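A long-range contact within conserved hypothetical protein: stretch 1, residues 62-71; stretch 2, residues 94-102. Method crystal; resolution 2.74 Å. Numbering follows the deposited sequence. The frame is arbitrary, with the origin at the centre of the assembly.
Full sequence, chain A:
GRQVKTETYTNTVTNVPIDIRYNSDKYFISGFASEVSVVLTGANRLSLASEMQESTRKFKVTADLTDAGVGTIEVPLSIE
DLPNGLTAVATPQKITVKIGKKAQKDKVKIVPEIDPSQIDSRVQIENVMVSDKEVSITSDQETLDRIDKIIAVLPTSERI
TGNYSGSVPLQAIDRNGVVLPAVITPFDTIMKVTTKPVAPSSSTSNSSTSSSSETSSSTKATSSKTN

Stretch 1 62-71: TADLTDAGVG
Stretch 2 (94-102) KITVKIGKK

Stretch 2 is an extended strand, and stretch 1 packs against it. Stretch 1 ends a strand at 62-64, passes through a loop, and joins stretch 2 as an antiparallel partner at Gly71. The two stretches bury 401 Å² between them.

Thr62 (chi1 p) does not touch stretch 2; its OG1 is hydrogen-bonded elsewhere in the structure. Ala63 is extended (phi/psi -146/139) and points toward stretch 2. Its CA lies 8.6 Å from the CA of Ile95, too far for backbone pairing. The side chains meet instead, methyl to methyl: Ala63 CB to Ile95 CD1, 4.4 Å. Ile95 is p, t.

Asp64 (chi1 t) stays out of reach of stretch 2 and bonds within its own stretch. Its OD1 accepts hydrogen bonds from Thr66 OG1 at 2.7 Å and from Thr66 N at 3.3 Å.

Leu65 (-115/2; m, t) points toward stretch 2. Its CD1 lies 3.8 Å from Val97 CG1, with Val97 in t. Its CD2 lies 4.1 Å from Ile99 CD1. These are van der Waals contacts between methyl groups of three buried residues. Thr66 and Asp67 turn the chain with helical angles (-57/-41 and -68/-43). Thr66 is p and points away. The Asp67 side chain is not modelled beyond CB.

Ala68 (-67/156) resumes an extended path and points toward stretch 2. Partly exposed, it adds another apolar contact: its CB meets Ile99 CD1 at 3.9 Å. Ile99 (-90/118; m, t) thus receives methyl groups from both Leu65 and Ala68. Gly69 (-110/-148) brings its O to 3.4 Å from Ile99 CG2.

Val70 (-75/158; m) points sideways. Its CA makes a CA-H...O contact with Ile99 O at 3.4 Å, and its CG1 lies 4.2 Å from Lys101 N.

Gly71 pairs with Ile99, CA to CA 5.2 Å. Gly71 N donates to Ile99 O at 2.7 Å, and Ile99 N donates to Gly71 O at 3.1 Å. The phi/psi of 107/169 suits glycine: a CB would jam against the preceding carbonyl O.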

ATOM      1  N   THR A  62       0.733  11.269   9.345  1.00 53.35           N
ATOM      2  CA  THR A  62       1.371  10.169  10.067  1.00 53.38           C
ATOM      3  C   THR A  62       0.349   9.234  10.725  1.00 56.92           C
ATOM      4  O   THR A  62      -0.813   9.593  10.909  1.00 56.05           O
ATOM      5  CB  THR A  62       2.334  10.711  11.152  1.00 60.59           C
ATOM      6  OG1 THR A  62       1.607  11.484  12.108  1.00 60.88           O
ATOM      7  CG2 THR A  62       3.484  11.530  10.578  1.00 58.24           C
ATOM      8  N   ALA A  63       0.820   8.029  11.078  1.00 54.10           N
ATOM      9  CA  ALA A  63       0.109   6.957  11.776  1.00 54.05           C
ATOM     10  C   ALA A  63       1.086   6.212  12.681  1.00 58.90           C
ATOM     11  O   ALA A  63       2.235   6.009  12.288  1.00 58.54           O
ATOM     12  CB  ALA A  63      -0.543   6.010  10.777  1.00 53.97           C
ATOM     13  N   ASP A  64       0.658   5.851  13.900  1.00 56.72           N
ATOM     14  CA  ASP A  64       1.524   5.164  14.860  1.00 57.96           C
ATOM     15  C   ASP A  64       0.932   3.795  15.210  1.00 62.28           C
ATOM     16  O   ASP A  64      -0.225   3.710  15.623  1.00 61.67           O
ATOM     17  CB  ASP A  64       1.710   6.032  16.123  1.00 60.99           C
ATOM     18  CG  ASP A  64       2.742   5.545  17.124  1.00 73.46           C
ATOM     19  OD1 ASP A  64       3.533   4.642  16.777  1.00 74.48           O
ATOM     20  OD2 ASP A  64       2.804   6.117  18.232  1.00 80.80           O
ATOM     21  N   LEU A  65       1.729   2.724  15.029  1.00 59.76           N
ATOM     22  CA  LEU A  65       1.289   1.347  15.283  1.00 60.07           C
ATOM     23  C   LEU A  65       2.051   0.683  16.447  1.00 66.81           C
ATOM     24  O   LEU A  65       1.796  -0.490  16.736  1.00 66.79           O
ATOM     25  CB  LEU A  65       1.478   0.483  14.016  1.00 59.15           C
ATOM     26  CG  LEU A  65       0.809   0.911  12.703  1.00 62.37           C
ATOM     27  CD1 LEU A  65       1.141  -0.072  11.609  1.00 61.92           C
ATOM     28  CD2 LEU A  65      -0.703   1.003  12.836  1.00 64.00           C
ATOM     29  N   THR A  66       2.970   1.423  17.105  1.00 65.48           N
ATOM     30  CA  THR A  66       3.824   0.938  18.201  1.00 67.61           C
ATOM     31  C   THR A  66       3.007   0.359  19.380  1.00 74.32           C
ATOM     32  O   THR A  66       3.404  -0.676  19.928  1.00 75.04           O
ATOM     33  CB  THR A  66       4.739   2.054  18.728  1.00 75.75           C
ATOM     34  OG1 THR A  66       3.949   3.197  19.056  1.00 74.32           O
ATOM     35  CG2 THR A  66       5.828   2.440  17.733  1.00 74.00           C
ATOM     36  N   ASP A  67       1.882   1.007  19.755  1.00 71.64           N
ATOM     37  CA  ASP A  67       1.021   0.571  20.861  1.00 72.60           C
ATOM     38  C   ASP A  67       0.307  -0.748  20.530  1.00 76.12           C
ATOM     39  O   ASP A  67       0.247  -1.638  21.380  1.00 76.97           O
ATOM     40  CB  ASP A  67      -0.014   1.657  21.193  1.00 74.22           C
ATOM     41  N   ALA A  68      -0.209  -0.871  19.292  1.00 71.14           N
ATOM     42  CA  ALA A  68      -0.937  -2.040  18.798  1.00 70.43           C
ATOM     43  C   ALA A  68      -0.033  -3.273  18.670  1.00 74.80           C
ATOM     44  O   ALA A  68       1.189  -3.151  18.540  1.00 75.06           O
ATOM     45  CB  ALA A  68      -1.557  -1.726  17.445  1.00 69.54           C
ATOM     46  N   GLY A  69      -0.659  -4.445  18.725  1.00 70.93           N
ATOM     47  CA  GLY A  69       0.007  -5.729  18.571  1.00 70.93           C
ATOM     48  C   GLY A  69      -0.388  -6.364  17.257  1.00 72.82           C
ATOM     49  O   GLY A  69      -0.660  -5.654  16.285  1.00 71.39           O
ATOM     50  N   VAL A  70      -0.450  -7.704  17.226  1.00 68.85           N
ATOM     51  CA  VAL A  70      -0.848  -8.455  16.030  1.00 67.25           C
ATOM     52  C   VAL A  70      -2.377  -8.332  15.840  1.00 69.20           C
ATOM     53  O   VAL A  70      -3.102  -8.034  16.792  1.00 69.47           O
ATOM     54  CB  VAL A  70      -0.398  -9.945  16.054  1.00 72.07           C
ATOM     55  CG1 VAL A  70       1.119 -10.069  15.941  1.00 72.34           C
ATOM     56  CG2 VAL A  70      -0.924 -10.689  17.281  1.00 73.33           C
ATOM     57  N   GLY A  71      -2.832  -8.550  14.610  1.00 63.58           N
ATOM     58  CA  GLY A  71      -4.240  -8.477  14.248  1.00 62.42           C
ATOM     59  C   GLY A  71      -4.599  -7.249  13.438  1.00 64.40           C
ATOM     60  O   GLY A  71      -3.795  -6.321  13.315  1.00 63.76           O
ATOM     61  N   LYS A  94      -9.087   7.764   8.953  1.00 46.29           N
ATOM     62  CA  LYS A  94      -8.541   6.549   9.567  1.00 46.28           C
ATOM     63  C   LYS A  94      -8.200   5.508   8.497  1.00 50.90           C
ATOM     64  O   LYS A  94      -8.874   5.441   7.466  1.00 50.12           O
ATOM     65  CB  LYS A  94      -9.529   5.946  10.586  1.00 48.57           C
ATOM     66  CG  LYS A  94      -9.868   6.850  11.765  1.00 59.50           C
ATOM     67  CD  LYS A  94     -10.855   6.196  12.727  1.00 67.77           C
ATOM     68  CE  LYS A  94     -11.166   7.096  13.900  1.00 76.28           C
ATOM     69  NZ  LYS A  94     -12.103   6.458  14.860  1.00 85.01           N
ATOM     70  N   ILE A  95      -7.157   4.694   8.744  1.00 48.36           N
ATOM     71  CA  ILE A  95      -6.745   3.628   7.820  1.00 48.21           C
ATOM     72  C   ILE A  95      -6.839   2.279   8.550  1.00 52.83           C
ATOM     73  O   ILE A  95      -6.624   2.222   9.761  1.00 53.05           O
ATOM     74  CB  ILE A  95      -5.328   3.844   7.197  1.00 51.22           C
ATOM     75  CG1 ILE A  95      -4.190   3.840   8.263  1.00 52.05           C
ATOM     76  CG2 ILE A  95      -5.304   5.106   6.314  1.00 51.67           C
ATOM     77  CD1 ILE A  95      -2.743   3.770   7.723  1.00 58.40           C
ATOM     78  N   THR A  96      -7.163   1.204   7.812  1.00 49.75           N
ATOM     79  CA  THR A  96      -7.273  -0.155   8.358  1.00 50.30           C
ATOM     80  C   THR A  96      -5.964  -0.890   8.076  1.00 53.90           C
ATOM     81  O   THR A  96      -5.569  -1.020   6.918  1.00 52.85           O
ATOM     82  CB  THR A  96      -8.494  -0.877   7.768  1.00 61.40           C
ATOM     83  OG1 THR A  96      -9.658  -0.080   7.996  1.00 62.43           O
ATOM     84  CG2 THR A  96      -8.690  -2.282   8.349  1.00 61.30           C
ATOM     85  N   VAL A  97      -5.286  -1.353   9.137  1.00 51.01           N
ATOM     86  CA  VAL A  97      -3.996  -2.030   9.006  1.00 50.79           C
ATOM     87  C   VAL A  97      -4.076  -3.452   9.591  1.00 54.96           C
ATOM     88  O   VAL A  97      -4.574  -3.635  10.705  1.00 55.04           O
ATOM     89  CB  VAL A  97      -2.865  -1.211   9.699  1.00 55.08           C
ATOM     90  CG1 VAL A  97      -1.504  -1.864   9.495  1.00 55.15           C
ATOM     91  CG2 VAL A  97      -2.828   0.231   9.201  1.00 54.49           C
ATOM     92  N   LYS A  98      -3.561  -4.443   8.831  1.00 51.14           N
ATOM     93  CA  LYS A  98      -3.436  -5.843   9.241  1.00 51.39           C
ATOM     94  C   LYS A  98      -1.999  -6.061   9.711  1.00 55.51           C
ATOM     95  O   LYS A  98      -1.094  -6.212   8.884  1.00 54.80           O
ATOM     96  CB  LYS A  98      -3.835  -6.810   8.106  1.00 53.58           C
ATOM     97  CG  LYS A  98      -3.708  -8.293   8.470  1.00 68.13           C
ATOM     98  CD  LYS A  98      -3.923  -9.206   7.272  1.00 77.63           C
ATOM     99  CE  LYS A  98      -3.695 -10.657   7.624  1.00 88.01           C
ATOM    100  NZ  LYS A  98      -3.862 -11.542   6.442  1.00 95.75           N
ATOM    101  N   ILE A  99      -1.782  -6.015  11.031  1.00 52.73           N
ATOM    102  CA  ILE A  99      -0.453  -6.189  11.615  1.00 53.28           C
ATOM    103  C   ILE A  99      -0.250  -7.678  11.897  1.00 57.91           C
ATOM    104  O   ILE A  99      -1.002  -8.272  12.670  1.00 58.08           O
ATOM    105  CB  ILE A  99      -0.258  -5.312  12.886  1.00 57.19           C
ATOM    106  CG1 ILE A  99      -0.663  -3.838  12.622  1.00 57.12           C
ATOM    107  CG2 ILE A  99       1.186  -5.427  13.413  1.00 58.71           C
ATOM    108  CD1 ILE A  99      -0.766  -2.924  13.859  1.00 66.54           C
ATOM    109  N   GLY A 100       0.739  -8.263  11.238  1.00 54.56           N
ATOM    110  CA  GLY A 100       1.100  -9.666  11.394  1.00 55.13           C
ATOM    111  C   GLY A 100       2.576  -9.819  11.687  1.00 59.95           C
ATOM    112  O   GLY A 100       3.357  -8.914  11.382  1.00 59.36           O
ATOM    113  N   LYS A 101       2.974 -10.955  12.286  1.00 57.70           N
ATOM    114  CA  LYS A 101       4.379 -11.225  12.597  1.00 58.42           C
ATOM    115  C   LYS A 101       5.155 -11.440  11.295  1.00 61.31           C
ATOM    116  O   LYS A 101       4.710 -12.211  10.436  1.00 60.60           O
ATOM    117  CB  LYS A 101       4.520 -12.434  13.535  1.00 62.27           C
ATOM    118  N   LYS A 102       6.271 -10.703  11.128  1.00 57.11           N
ATOM    119  CA  LYS A 102       7.130 -10.753   9.944  1.00 56.11           C
ATOM    120  C   LYS A 102       7.758 -12.145   9.817  1.00 60.92           C
ATOM    121  O   LYS A 102       8.528 -12.561  10.689  1.00 62.21           O
ATOM    122  CB  LYS A 102       8.208  -9.660  10.033  1.00 58.51           C
ATOM    123  CG  LYS A 102       9.043  -9.465   8.773  1.00 67.72           C
ATOM    124  CD  LYS A 102      10.192  -8.507   9.064  1.00 77.30           C
ATOM    125  CE  LYS A 102      11.020  -8.120   7.862  1.00 85.82           C
ATOM    126  NZ  LYS A 102      10.266  -7.269   6.903  1.00 92.36           N
TER